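Local coordinates for Acarbose/maltose binding protein GacH (Streptomyces glaucescens, PDB 3K01) that binds acarbose and an acarbose homolog, and probably maltose-type sugars, as the extracellular solute receptor of an ABC transporter, at residues L279-V284 / V353-P358; D141-F146 / G260-E265; K149-K154 / K253-V258; A289-P294 / V360-E365. All coordinates share one frame; numbering follows the deposited sequence.

Interaction 1 of 4, residues L279-V284 / V353-P358; sequences LGVAPV and VKFFKP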
loop_
_atom_site.group_PDB
_atom_site.type_symbol
_atom_site.label_atom_id
_atom_site.label_comp_id
_atom_site.label_asym_id
_atom_site.label_seq_id
_atom_site.Cartn_x
_atom_site.Cartn_y
_atom_site.Cartn_z
ATOM N N LEU A 279 -10.665 -13.833 13.847
ATOM C CA LEU A 279 -9.911 -13.338 12.700
ATOM C C LEU A 279 -8.427 -13.472 12.925
ATOM O O LEU A 279 -7.907 -13.003 13.928
ATOM C CB LEU A 279 -10.251 -11.877 12.437
ATOM C CG LEU A 279 -9.459 -11.249 11.269
ATOM C CD1 LEU A 279 -9.727 -11.964 9.934
ATOM C CD2 LEU A 279 -9.776 -9.774 11.179
ATOM N N GLY A 280 -7.751 -14.105 11.974
ATOM C CA GLY A 280 -6.301 -14.098 11.956
ATOM C C GLY A 280 -5.815 -13.379 10.721
ATOM O O GLY A 280 -6.508 -13.342 9.678
ATOM N N VAL A 281 -4.615 -12.817 10.828
ATOM C CA VAL A 281 -3.954 -12.170 9.691
ATOM C C VAL A 281 -2.515 -12.633 9.656
ATOM O O VAL A 281 -1.835 -12.639 10.696
ATOM C CB VAL A 281 -4.038 -10.630 9.788
ATOM C CG1 VAL A 281 -3.358 -9.984 8.609
ATOM C CG2 VAL A 281 -5.497 -10.169 9.834
ATOM N N ALA A 282 -2.061 -13.026 8.467
ATOM C CA ALA A 282 -0.707 -13.533 8.252
ATOM C C ALA A 282 -0.130 -12.857 6.998
ATOM O O ALA A 282 -0.848 -12.248 6.233
ATOM C CB ALA A 282 -0.740 -15.039 8.068
ATOM N N PRO A 283 1.188 -12.973 6.775
ATOM C CA PRO A 283 1.714 -12.492 5.507
ATOM C C PRO A 283 1.078 -13.227 4.332
ATOM O O PRO A 283 0.625 -14.380 4.474
ATOM C CB PRO A 283 3.213 -12.818 5.604
ATOM C CG PRO A 283 3.491 -12.870 7.063
ATOM C CD PRO A 283 2.252 -13.494 7.648
ATOM N N VAL A 284 1.063 -12.590 3.171
ATOM C CA VAL A 284 0.644 -13.328 1.984
ATOM C C VAL A 284 1.533 -14.566 1.791
ATOM O O VAL A 284 2.720 -14.573 2.140
ATOM C CB VAL A 284 0.644 -12.462 0.707
ATOM C CG1 VAL A 284 -0.315 -11.290 0.853
ATOM C CG2 VAL A 284 2.046 -11.997 0.334
ATOM N N VAL A 353 -1.374 -3.134 14.446
ATOM C CA VAL A 353 0.036 -3.463 14.425
ATOM C C VAL A 353 0.203 -4.972 14.642
ATOM O O VAL A 353 0.984 -5.637 13.964
ATOM C CB VAL A 353 0.767 -2.663 15.505
ATOM C CG1 VAL A 353 2.161 -3.178 15.675
ATOM C CG2 VAL A 353 0.775 -1.198 15.130
ATOM N N LYS A 354 -0.577 -5.516 15.570
ATOM C CA LYS A 354 -0.506 -6.953 15.828
ATOM C C LYS A 354 -0.924 -7.760 14.602
ATOM O O LYS A 354 -0.307 -8.776 14.273
ATOM C CB LYS A 354 -1.371 -7.340 17.025
ATOM C CG LYS A 354 -0.808 -6.819 18.326
ATOM C CD LYS A 354 -1.668 -7.202 19.547
ATOM C CE LYS A 354 -3.087 -6.623 19.486
ATOM N NZ LYS A 354 -3.843 -7.017 20.744
ATOM N N PHE A 355 -1.991 -7.322 13.934
ATOM C CA PHE A 355 -2.435 -8.018 12.726
ATOM C C PHE A 355 -1.446 -7.911 11.580
ATOM O O PHE A 355 -1.245 -8.906 10.874
ATOM C CB PHE A 355 -3.765 -7.479 12.213
ATOM C CG PHE A 355 -4.999 -7.973 12.932
ATOM C CD1 PHE A 355 -5.173 -9.324 13.218
ATOM C CD2 PHE A 355 -6.032 -7.089 13.221
ATOM C CE1 PHE A 355 -6.349 -9.776 13.824
ATOM C CE2 PHE A 355 -7.220 -7.548 13.852
ATOM C CZ PHE A 355 -7.357 -8.883 14.124
ATOM N N PHE A 356 -0.846 -6.730 11.371
ATOM C CA PHE A 356 -0.163 -6.422 10.103
ATOM C C PHE A 356 1.322 -6.307 10.076
ATOM O O PHE A 356 1.901 -6.289 9.000
ATOM C CB PHE A 356 -0.745 -5.166 9.440
ATOM C CG PHE A 356 -2.039 -5.438 8.755
ATOM C CD1 PHE A 356 -2.092 -5.856 7.431
ATOM C CD2 PHE A 356 -3.209 -5.357 9.476
ATOM C CE1 PHE A 356 -3.346 -6.162 6.845
ATOM C CE2 PHE A 356 -4.427 -5.644 8.886
ATOM C CZ PHE A 356 -4.470 -6.050 7.576
ATOM N N LYS A 357 1.981 -6.190 11.223
ATOM C CA LYS A 357 3.414 -5.989 11.131
ATOM C C LYS A 357 4.164 -7.126 10.409
ATOM O O LYS A 357 5.026 -6.838 9.571
ATOM C CB LYS A 357 4.040 -5.599 12.466
ATOM C CG LYS A 357 5.531 -5.170 12.362
ATOM C CD LYS A 357 5.805 -4.157 11.229
ATOM C CE LYS A 357 7.118 -3.399 11.392
ATOM N NZ LYS A 357 8.284 -4.252 11.534
ATOM N N PRO A 358 3.848 -8.405 10.692
ATOM C CA PRO A 358 4.539 -9.426 9.908
ATOM C C PRO A 358 4.300 -9.301 8.398
ATOM O O PRO A 358 5.212 -9.511 7.598
ATOM C CB PRO A 358 3.970 -10.741 10.478
ATOM C CG PRO A 358 3.614 -10.370 11.915
ATOM C CD PRO A 358 3.024 -8.991 11.778
HETATM O O HOH W 1 -0.897 -11.364 13.170
#
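Val281 carries the close part of this strand-on-helix packing, reaching helix 353-358 with both of its methyls. With CG1 anti to the backbone N (chi1 -180°), that methyl lies against the carbonyl of the helix, CG1 to Phe355 O 3.3 Å, and also sits over one face of the Phe356 ring, 4.3 Å from the centroid and 13° off the normal, a CH-pi contact. CG2 takes the Phe355 ring instead, 3.5 Å from its CD1. The same ring turns its edge to the backbone of Leu279, whose O lies near the ring plane and 3.6 Å from CE1, while Leu279 CD2 touches CZ.

The other side is looser and wetter. Pro283 CG comes no nearer to Pro358 than 3.8 Å, from its O, Pro358 is exposed, and no direct hydrogen bond joins the segments. Water 1 spans the gap, 2.9 Å from Val281 O and 2.9 Å from Lys354 O.

Strand and helix run nearly parallel, 22° apart with axes 6.8 Å from each other at closest. Strand 279-283 pairs through Gly280 and Ala282 with strand 132-148, and Ile264 of helix 264-268 packs on Leu279, Phe355 and Phe356.

Interaction 2 of 4, residues D141-F146 / G260-E265; sequences DTLALF and GPWAIE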
loop_
_atom_site.group_PDB
_atom_site.type_symbol
_atom_site.label_atom_id
_atom_site.label_comp_id
_atom_site.label_asym_id
_atom_site.label_seq_id
_atom_site.Cartn_x
_atom_site.Cartn_y
_atom_site.Cartn_z
ATOM N N ASP A 141 1.224 0.562 4.449
ATOM C CA ASP A 141 0.340 -0.585 4.555
ATOM C C ASP A 141 0.690 -1.583 3.449
ATOM O O ASP A 141 1.626 -1.380 2.657
ATOM C CB ASP A 141 -1.135 -0.155 4.558
ATOM C CG ASP A 141 -1.533 0.590 3.319
ATOM O OD1 ASP A 141 -0.988 0.306 2.233
ATOM O OD2 ASP A 141 -2.409 1.483 3.415
ATOM N N THR A 142 -0.011 -2.712 3.453
ATOM C CA THR A 142 0.251 -3.781 2.483
ATOM C C THR A 142 -0.934 -4.723 2.489
ATOM O O THR A 142 -1.907 -4.516 3.222
ATOM C CB THR A 142 1.564 -4.524 2.842
ATOM O OG1 THR A 142 1.993 -5.366 1.758
ATOM C CG2 THR A 142 1.455 -5.349 4.110
ATOM N N LEU A 143 -0.836 -5.762 1.674
ATOM C CA LEU A 143 -1.825 -6.846 1.673
ATOM C C LEU A 143 -1.339 -7.983 2.545
ATOM O O LEU A 143 -0.141 -8.169 2.732
ATOM C CB LEU A 143 -2.027 -7.361 0.240
ATOM C CG LEU A 143 -2.630 -6.388 -0.757
ATOM C CD1 LEU A 143 -2.751 -7.010 -2.166
ATOM C CD2 LEU A 143 -4.010 -5.875 -0.297
ATOM N N ALA A 144 -2.306 -8.765 3.049
ATOM C CA ALA A 144 -2.036 -9.837 3.993
ATOM C C ALA A 144 -3.070 -10.932 3.803
ATOM O O ALA A 144 -4.133 -10.682 3.242
ATOM C CB ALA A 144 -2.094 -9.300 5.437
ATOM N N LEU A 145 -2.741 -12.137 4.269
ATOM C CA LEU A 145 -3.696 -13.245 4.225
ATOM C C LEU A 145 -4.587 -13.212 5.477
ATOM O O LEU A 145 -4.106 -13.433 6.590
ATOM C CB LEU A 145 -2.925 -14.549 4.170
ATOM C CG LEU A 145 -3.789 -15.809 4.003
ATOM C CD1 LEU A 145 -4.460 -15.874 2.661
ATOM C CD2 LEU A 145 -2.914 -17.035 4.260
ATOM N N PHE A 146 -5.864 -12.917 5.281
ATOM C CA PHE A 146 -6.862 -13.001 6.355
ATOM C C PHE A 146 -7.381 -14.437 6.414
ATOM O O PHE A 146 -7.596 -15.076 5.381
ATOM C CB PHE A 146 -8.072 -12.123 6.041
ATOM C CG PHE A 146 -7.865 -10.640 6.189
ATOM C CD1 PHE A 146 -8.866 -9.883 6.762
ATOM C CD2 PHE A 146 -6.739 -9.966 5.701
ATOM C CE1 PHE A 146 -8.777 -8.502 6.881
ATOM C CE2 PHE A 146 -6.630 -8.576 5.833
ATOM C CZ PHE A 146 -7.658 -7.853 6.441
ATOM N N GLY A 260 -6.232 -5.712 2.969
ATOM C CA GLY A 260 -5.416 -4.759 3.711
ATOM C C GLY A 260 -6.104 -4.264 4.959
ATOM O O GLY A 260 -7.225 -4.649 5.280
ATOM N N PRO A 261 -5.434 -3.373 5.703
ATOM C CA PRO A 261 -5.966 -2.854 6.970
ATOM C C PRO A 261 -7.338 -2.211 6.814
ATOM O O PRO A 261 -8.152 -2.261 7.745
ATOM C CB PRO A 261 -4.913 -1.813 7.390
ATOM C CG PRO A 261 -3.631 -2.366 6.752
ATOM C CD PRO A 261 -4.082 -2.852 5.411
ATOM N N TRP A 262 -7.608 -1.636 5.648
ATOM C CA TRP A 262 -8.873 -0.973 5.369
ATOM C C TRP A 262 -10.068 -1.928 5.431
ATOM O O TRP A 262 -11.217 -1.474 5.463
ATOM C CB TRP A 262 -8.832 -0.289 3.981
ATOM C CG TRP A 262 -8.441 -1.232 2.914
ATOM C CD1 TRP A 262 -9.263 -2.098 2.249
ATOM C CD2 TRP A 262 -7.124 -1.454 2.399
ATOM N NE1 TRP A 262 -8.541 -2.850 1.354
ATOM C CE2 TRP A 262 -7.223 -2.463 1.420
ATOM C CE3 TRP A 262 -5.870 -0.898 2.667
ATOM C CZ2 TRP A 262 -6.108 -2.941 0.705
ATOM C CZ3 TRP A 262 -4.750 -1.364 1.937
ATOM C CH2 TRP A 262 -4.881 -2.389 0.984
ATOM N N ALA A 263 -9.822 -3.237 5.432
ATOM C CA ALA A 263 -10.904 -4.246 5.476
ATOM C C ALA A 263 -11.298 -4.707 6.872
ATOM O O ALA A 263 -12.304 -5.407 7.028
ATOM C CB ALA A 263 -10.538 -5.455 4.647
ATOM N N ILE A 264 -10.460 -4.427 7.866
ATOM C CA ILE A 264 -10.621 -5.008 9.208
ATOM C C ILE A 264 -11.969 -4.682 9.845
ATOM O O ILE A 264 -12.633 -5.584 10.348
ATOM C CB ILE A 264 -9.441 -4.596 10.111
ATOM C CG1 ILE A 264 -8.131 -5.267 9.643
ATOM C CG2 ILE A 264 -9.741 -4.922 11.575
ATOM C CD1 ILE A 264 -8.034 -6.743 9.906
ATOM N N GLU A 265 -12.368 -3.425 9.828
ATOM C CA GLU A 265 -13.629 -3.089 10.483
ATOM C C GLU A 265 -14.814 -3.759 9.792
ATOM O O GLU A 265 -15.725 -4.272 10.460
ATOM C CB GLU A 265 -13.798 -1.574 10.607
ATOM C CG GLU A 265 -12.817 -0.983 11.626
ATOM C CD GLU A 265 -12.969 -1.595 13.016
ATOM O OE1 GLU A 265 -14.109 -1.616 13.523
ATOM O OE2 GLU A 265 -11.971 -2.083 13.601
#
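Phe146 and Gly260 meet where strand 132-148 passes under the turn leading into helix 264-268, in the alpha/beta framework of a bacterial extracellular solute-binding protein. The strand is joined to the one that leads into this turn: Ala144 and Phe146 bond through their backbones to Asn259 and Met257 of antiparallel strand 254-259.

Apolar contacts form two groups. At one end the far end of the Phe146 ring meets the start of the helix: CE1 lies 3.6 Å from Ile264 CD1, and Ala263 CB rests near CZ. Having CG anti to its carbonyl carbon (chi1 -74°) directs this ring at the turn. At the other end Leu143 CD2 comes 3.7 Å from Trp262 CZ2, the two side chains crossing at a slant. Trp262 itself folds back over its own turn, CG held between the backbone N and the carbonyl carbon (chi1 54°), so that one indole face lies over Gly260 CA.

Polar atoms meet carbon throughout, and no hydrogen bond crosses the contact. Gly260 O sits at the edge of the Phe146 ring, 3.4 Å from CZ. Thr142 O is buried without a hydrogen-bonding partner; it faces Pro261 CD at 3.5 Å and Gly260 CA at 3.6 Å, the latter a bent CA-H...O contact. The hydroxyl of Thr142 is engaged elsewhere, with Pro294 and Ser293.

Next along the indole rim from Leu143, the Asp141 carboxylate stands 77° to the ring plane, its OD2 in that plane at the edge, 4.0 Å from Trp262 CZ3.

Interaction 3 of 4, residues K149-K154 / K253-V258; sequences KELLTK and KVAMMV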
loop_
_atom_site.group_PDB
_atom_site.type_symbol
_atom_site.label_atom_id
_atom_site.label_comp_id
_atom_site.label_asym_id
_atom_site.label_seq_id
_atom_site.Cartn_x
_atom_site.Cartn_y
_atom_site.Cartn_z
ATOM N N LYS A 149 -10.271 -18.363 11.792
ATOM C CA LYS A 149 -9.590 -19.298 12.693
ATOM C C LYS A 149 -10.404 -20.555 12.936
ATOM O O LYS A 149 -9.849 -21.648 12.934
ATOM C CB LYS A 149 -9.227 -18.631 14.017
ATOM C CG LYS A 149 -8.120 -17.598 13.882
ATOM C CD LYS A 149 -7.760 -16.980 15.227
ATOM C CE LYS A 149 -6.658 -15.949 15.067
ATOM N NZ LYS A 149 -5.915 -15.687 16.341
ATOM N N GLU A 150 -11.714 -20.413 13.107
ATOM C CA GLU A 150 -12.557 -21.561 13.409
ATOM C C GLU A 150 -12.596 -22.528 12.239
ATOM O O GLU A 150 -12.592 -23.736 12.444
ATOM C CB GLU A 150 -13.953 -21.112 13.796
ATOM C CG GLU A 150 -14.843 -22.257 14.249
ATOM C CD GLU A 150 -15.665 -22.875 13.148
ATOM O OE1 GLU A 150 -15.905 -22.273 12.064
ATOM O OE2 GLU A 150 -16.119 -24.028 13.371
ATOM N N LEU A 151 -12.677 -22.021 11.000
ATOM C CA LEU A 151 -12.692 -22.943 9.868
ATOM C C LEU A 151 -11.372 -23.674 9.723
ATOM O O LEU A 151 -11.340 -24.878 9.457
ATOM C CB LEU A 151 -13.072 -22.225 8.568
ATOM C CG LEU A 151 -14.524 -21.737 8.478
ATOM C CD1 LEU A 151 -14.711 -20.922 7.186
ATOM C CD2 LEU A 151 -15.516 -22.905 8.493
ATOM N N LEU A 152 -10.263 -22.975 9.926
ATOM C CA LEU A 152 -8.977 -23.671 9.841
ATOM C C LEU A 152 -8.816 -24.673 10.985
ATOM O O LEU A 152 -8.293 -25.776 10.780
ATOM C CB LEU A 152 -7.792 -22.707 9.802
ATOM C CG LEU A 152 -7.382 -22.180 8.404
ATOM C CD1 LEU A 152 -8.481 -21.364 7.719
ATOM C CD2 LEU A 152 -6.087 -21.385 8.482
ATOM N N THR A 153 -9.293 -24.313 12.171
ATOM C CA THR A 153 -9.186 -25.202 13.330
ATOM C C THR A 153 -10.053 -26.420 13.103
ATOM O O THR A 153 -9.603 -27.563 13.335
ATOM C CB THR A 153 -9.617 -24.462 14.599
ATOM O OG1 THR A 153 -8.707 -23.403 14.818
ATOM C CG2 THR A 153 -9.552 -25.390 15.824
ATOM N N LYS A 154 -11.283 -26.225 12.625
ATOM C CA LYS A 154 -12.171 -27.350 12.380
ATOM C C LYS A 154 -11.535 -28.290 11.360
ATOM O O LYS A 154 -11.608 -29.525 11.514
ATOM C CB LYS A 154 -13.546 -26.867 11.933
ATOM C CG LYS A 154 -14.529 -27.997 11.695
ATOM C CD LYS A 154 -15.949 -27.495 11.804
ATOM C CE LYS A 154 -16.938 -28.651 12.014
ATOM N NZ LYS A 154 -17.091 -29.032 13.439
ATOM N N LYS A 253 -18.202 -18.492 3.201
ATOM C CA LYS A 253 -18.144 -19.175 1.916
ATOM C C LYS A 253 -16.687 -19.538 1.572
ATOM O O LYS A 253 -16.406 -20.570 0.956
ATOM C CB LYS A 253 -18.749 -18.289 0.838
ATOM C CG LYS A 253 -18.834 -18.960 -0.507
ATOM C CD LYS A 253 -19.552 -18.061 -1.493
ATOM C CE LYS A 253 -19.738 -18.792 -2.809
ATOM N NZ LYS A 253 -20.489 -17.983 -3.798
ATOM N N VAL A 254 -15.764 -18.655 1.955
ATOM C CA VAL A 254 -14.335 -18.993 1.917
ATOM C C VAL A 254 -13.745 -18.873 3.321
ATOM O O VAL A 254 -14.295 -18.144 4.167
ATOM C CB VAL A 254 -13.515 -18.081 0.957
ATOM C CG1 VAL A 254 -14.047 -18.212 -0.453
ATOM C CG2 VAL A 254 -13.541 -16.632 1.402
ATOM N N ALA A 255 -12.605 -19.526 3.524
ATOM C CA ALA A 255 -11.903 -19.440 4.793
ATOM C C ALA A 255 -10.807 -18.386 4.832
ATOM O O ALA A 255 -10.309 -18.044 5.922
ATOM C CB ALA A 255 -11.305 -20.792 5.137
ATOM N N MET A 256 -10.394 -17.903 3.657
ATOM C CA MET A 256 -9.232 -17.006 3.520
ATOM C C MET A 256 -9.479 -16.001 2.436
ATOM O O MET A 256 -10.173 -16.293 1.469
ATOM C CB MET A 256 -7.983 -17.819 3.164
ATOM C CG MET A 256 -7.584 -18.805 4.258
ATOM S SD MET A 256 -6.107 -19.778 3.891
ATOM C CE MET A 256 -6.846 -21.055 2.838
ATOM N N MET A 257 -8.844 -14.837 2.555
ATOM C CA MET A 257 -8.825 -13.848 1.457
ATOM C C MET A 257 -7.539 -13.071 1.663
ATOM O O MET A 257 -6.922 -13.139 2.711
ATOM C CB MET A 257 -10.017 -12.896 1.484
ATOM C CG MET A 257 -10.028 -11.981 2.695
ATOM S SD MET A 257 -11.327 -10.718 2.556
ATOM C CE MET A 257 -11.285 -9.920 4.152
ATOM N N VAL A 258 -7.122 -12.322 0.647
ATOM C CA VAL A 258 -6.010 -11.383 0.808
ATOM C C VAL A 258 -6.592 -9.977 0.855
ATOM O O VAL A 258 -7.483 -9.638 0.077
ATOM C CB VAL A 258 -5.032 -11.541 -0.348
ATOM C CG1 VAL A 258 -3.972 -10.428 -0.356
ATOM C CG2 VAL A 258 -4.394 -12.902 -0.280
#
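Leu151 and Leu152, consecutive on helix 149-154, close on Ala255, the residue at which the chain of 253-258 turns a corner. Leu151 can be followed outward. Its CB already meets the alanine methyl, 4.1 Å from Ala255 CB. CG, anti to the carbonyl carbon (chi1 -69°), is the branch point from which CD1 continues along the alanine: CD1 lies 4.0 Å from Ala255 CA, the same distance from Ala255 CB, and near Val254 O. CD1 alone of the two methyls makes the contact.

Leu152 adds a second contact from the next position, its CD1 3.9 Å from Ala255 CB and, more loosely, 4.4 Å from Met256 CG. The small methyl of Ala255 is thus flanked by one methyl from each leucine, and the backbones come close, with 6.2 Å between the CA atoms of Leu151 and Ala255. All five touching residues are buried, and the contact contains no hydrogen bond between the segments.

Helix 163-177 covers the same apolar patch, Ile173 reaching both Leu152 and Ala255, while Ala255 bonds through its backbone to Asn148 and Thr180. This is helix packing against the corner where the chain enters strand 254-259 of the mixed sheet, consistent with the periplasmic-binding-protein fold.

Interaction 4 of 4, residues A289-P294 / V360-E365; sequences AGQGSP and VDKAVE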
loop_
_atom_site.group_PDB
_atom_site.type_symbol
_atom_site.label_atom_id
_atom_site.label_comp_id
_atom_site.label_asym_id
_atom_site.label_seq_id
_atom_site.Cartn_x
_atom_site.Cartn_y
_atom_site.Cartn_z
ATOM N N ALA A 289 9.221 -19.129 -5.738
ATOM C CA ALA A 289 10.562 -18.511 -5.790
ATOM C C ALA A 289 10.658 -17.174 -5.056
ATOM O O ALA A 289 11.543 -16.366 -5.338
ATOM C CB ALA A 289 11.037 -18.354 -7.261
ATOM N N GLY A 290 9.746 -16.918 -4.120
ATOM C CA GLY A 290 9.750 -15.661 -3.401
ATOM C C GLY A 290 8.529 -15.518 -2.516
ATOM O O GLY A 290 7.660 -16.410 -2.456
ATOM N N GLN A 291 8.460 -14.398 -1.818
ATOM C CA GLN A 291 7.330 -14.089 -0.979
ATOM C C GLN A 291 7.302 -12.594 -0.797
ATOM O O GLN A 291 8.283 -11.994 -0.331
ATOM C CB GLN A 291 7.457 -14.778 0.374
ATOM C CG GLN A 291 6.211 -14.598 1.228
ATOM C CD GLN A 291 6.196 -15.391 2.537
ATOM O OE1 GLN A 291 5.146 -15.496 3.219
ATOM N NE2 GLN A 291 7.312 -15.966 2.886
ATOM N N GLY A 292 6.189 -11.978 -1.132
ATOM C CA GLY A 292 6.084 -10.547 -0.913
ATOM C C GLY A 292 4.719 -10.014 -1.224
ATOM O O GLY A 292 3.961 -10.616 -2.002
ATOM N N SER A 293 4.423 -8.845 -0.667
ATOM C CA SER A 293 3.148 -8.180 -0.851
ATOM C C SER A 293 3.413 -6.743 -1.285
ATOM O O SER A 293 4.450 -6.166 -0.950
ATOM C CB SER A 293 2.335 -8.223 0.452
ATOM O OG SER A 293 3.142 -7.822 1.546
ATOM N N PRO A 294 2.511 -6.148 -2.054
ATOM C CA PRO A 294 2.776 -4.795 -2.535
ATOM C C PRO A 294 2.696 -3.749 -1.431
ATOM O O PRO A 294 1.997 -3.904 -0.430
ATOM C CB PRO A 294 1.689 -4.585 -3.574
ATOM C CG PRO A 294 0.537 -5.466 -3.080
ATOM C CD PRO A 294 1.212 -6.674 -2.531
ATOM N N VAL A 360 3.702 -6.421 6.818
ATOM C CA VAL A 360 4.503 -5.254 6.421
ATOM C C VAL A 360 5.977 -5.640 6.200
ATOM O O VAL A 360 6.639 -5.095 5.311
ATOM C CB VAL A 360 4.347 -4.122 7.456
ATOM C CG1 VAL A 360 5.420 -3.026 7.298
ATOM C CG2 VAL A 360 2.975 -3.504 7.334
ATOM N N ASP A 361 6.482 -6.595 6.976
ATOM C CA ASP A 361 7.846 -7.088 6.761
ATOM C C ASP A 361 8.031 -7.801 5.424
ATOM O O ASP A 361 9.158 -8.011 4.998
ATOM C CB ASP A 361 8.290 -8.032 7.889
ATOM C CG ASP A 361 8.611 -7.312 9.205
ATOM O OD1 ASP A 361 8.752 -6.067 9.248
ATOM O OD2 ASP A 361 8.744 -8.051 10.195
ATOM N N LYS A 362 6.936 -8.151 4.754
ATOM C CA LYS A 362 7.012 -8.756 3.425
ATOM C C LYS A 362 6.783 -7.756 2.325
ATOM O O LYS A 362 6.732 -8.155 1.152
ATOM C CB LYS A 362 6.013 -9.921 3.309
ATOM C CG LYS A 362 6.469 -11.180 4.056
ATOM C CD LYS A 362 7.799 -11.731 3.541
ATOM C CE LYS A 362 8.184 -12.905 4.406
ATOM N NZ LYS A 362 8.728 -12.441 5.724
ATOM N N ALA A 363 6.642 -6.472 2.633
ATOM C CA ALA A 363 6.332 -5.504 1.588
ATOM C C ALA A 363 7.439 -5.419 0.547
ATOM O O ALA A 363 8.626 -5.455 0.886
ATOM C CB ALA A 363 6.055 -4.147 2.204
ATOM N N VAL A 364 7.022 -5.262 -0.707
ATOM C CA VAL A 364 7.949 -5.127 -1.827
ATOM C C VAL A 364 7.735 -3.745 -2.406
ATOM O O VAL A 364 6.609 -3.325 -2.618
ATOM C CB VAL A 364 7.661 -6.220 -2.912
ATOM C CG1 VAL A 364 8.527 -6.004 -4.171
ATOM C CG2 VAL A 364 7.886 -7.605 -2.346
ATOM N N GLU A 365 8.838 -3.054 -2.691
ATOM C CA GLU A 365 8.752 -1.723 -3.233
ATOM C C GLU A 365 8.052 -1.697 -4.584
ATOM O O GLU A 365 8.191 -2.637 -5.382
ATOM C CB GLU A 365 10.157 -1.167 -3.434
ATOM C CG GLU A 365 10.932 -0.896 -2.149
ATOM C CD GLU A 365 12.354 -0.418 -2.404
ATOM O OE1 GLU A 365 12.579 0.255 -3.422
ATOM O OE2 GLU A 365 13.245 -0.711 -1.564
HETATM O O HOH W 2 9.240 -9.854 0.871
#
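Ser293 and Ala363 pair as a short parallel bridge, CA atoms 4.8 Å apart, fastened by two backbone bonds: Ser293 N to Lys362 O at 3.0 Å, and Val364 N to Ser293 O at 2.7 Å. They differ in direction. The first donor stands 47° out of the Lys362 carbonyl plane, whereas the second comes almost head-on to its oxygen, with a C=O...N angle of 166°. Lys362 O also receives water 2, which donates to Gln291 O as well and so extends the link to two residues before the bridge. Two CA-H...O contacts, Gly292 CA to Lys362 O and Ala363 CA to Ser293 O, fill in between the bonds.

The bridge lies just after helix 351-360, where a type I turn from Val360 to Ala363 brings the chain alongside the start of strand 293-302. It thereby adds the short, weakly bonded strand 363-364 to the mixed sheet of this solute-binding fold.

Among side chains, the bent Lys362 chain lies slantwise over Gln291, CD 4.0 Å from Gln291 CG. In Val364, chi1 174° puts CG2 anti to the carbonyl carbon, beside the backbone N, which turns it to Gly292 CA, 3.7 Å away. On the face shared with Ala363, Ser293 OG has its partner in Thr142. Pro294 and Val364 both turn to the other face, where Tyr197 of helix 193-198 packs against each of them.

How the interactions relate
From the N terminus, strand 132-148 opens interaction 2, which closes a loop of 113 residues on 260-265. Interaction 3 falls wholly within that loop, joining the helix after the strand to strand 254-259 just before the turn. Interactions 1 and 4 come later and cross, their segments alternating as 279-284, 289-294, 353-358 and 360-365. Strand 132-148 is the common element, a sheet neighbour of the strands that enter interactions 1, 3 and 4. Together the contacts tie one mixed sheet to helices 149-155, 264-268 and 351-360; interactions 3 and 4 do not touch.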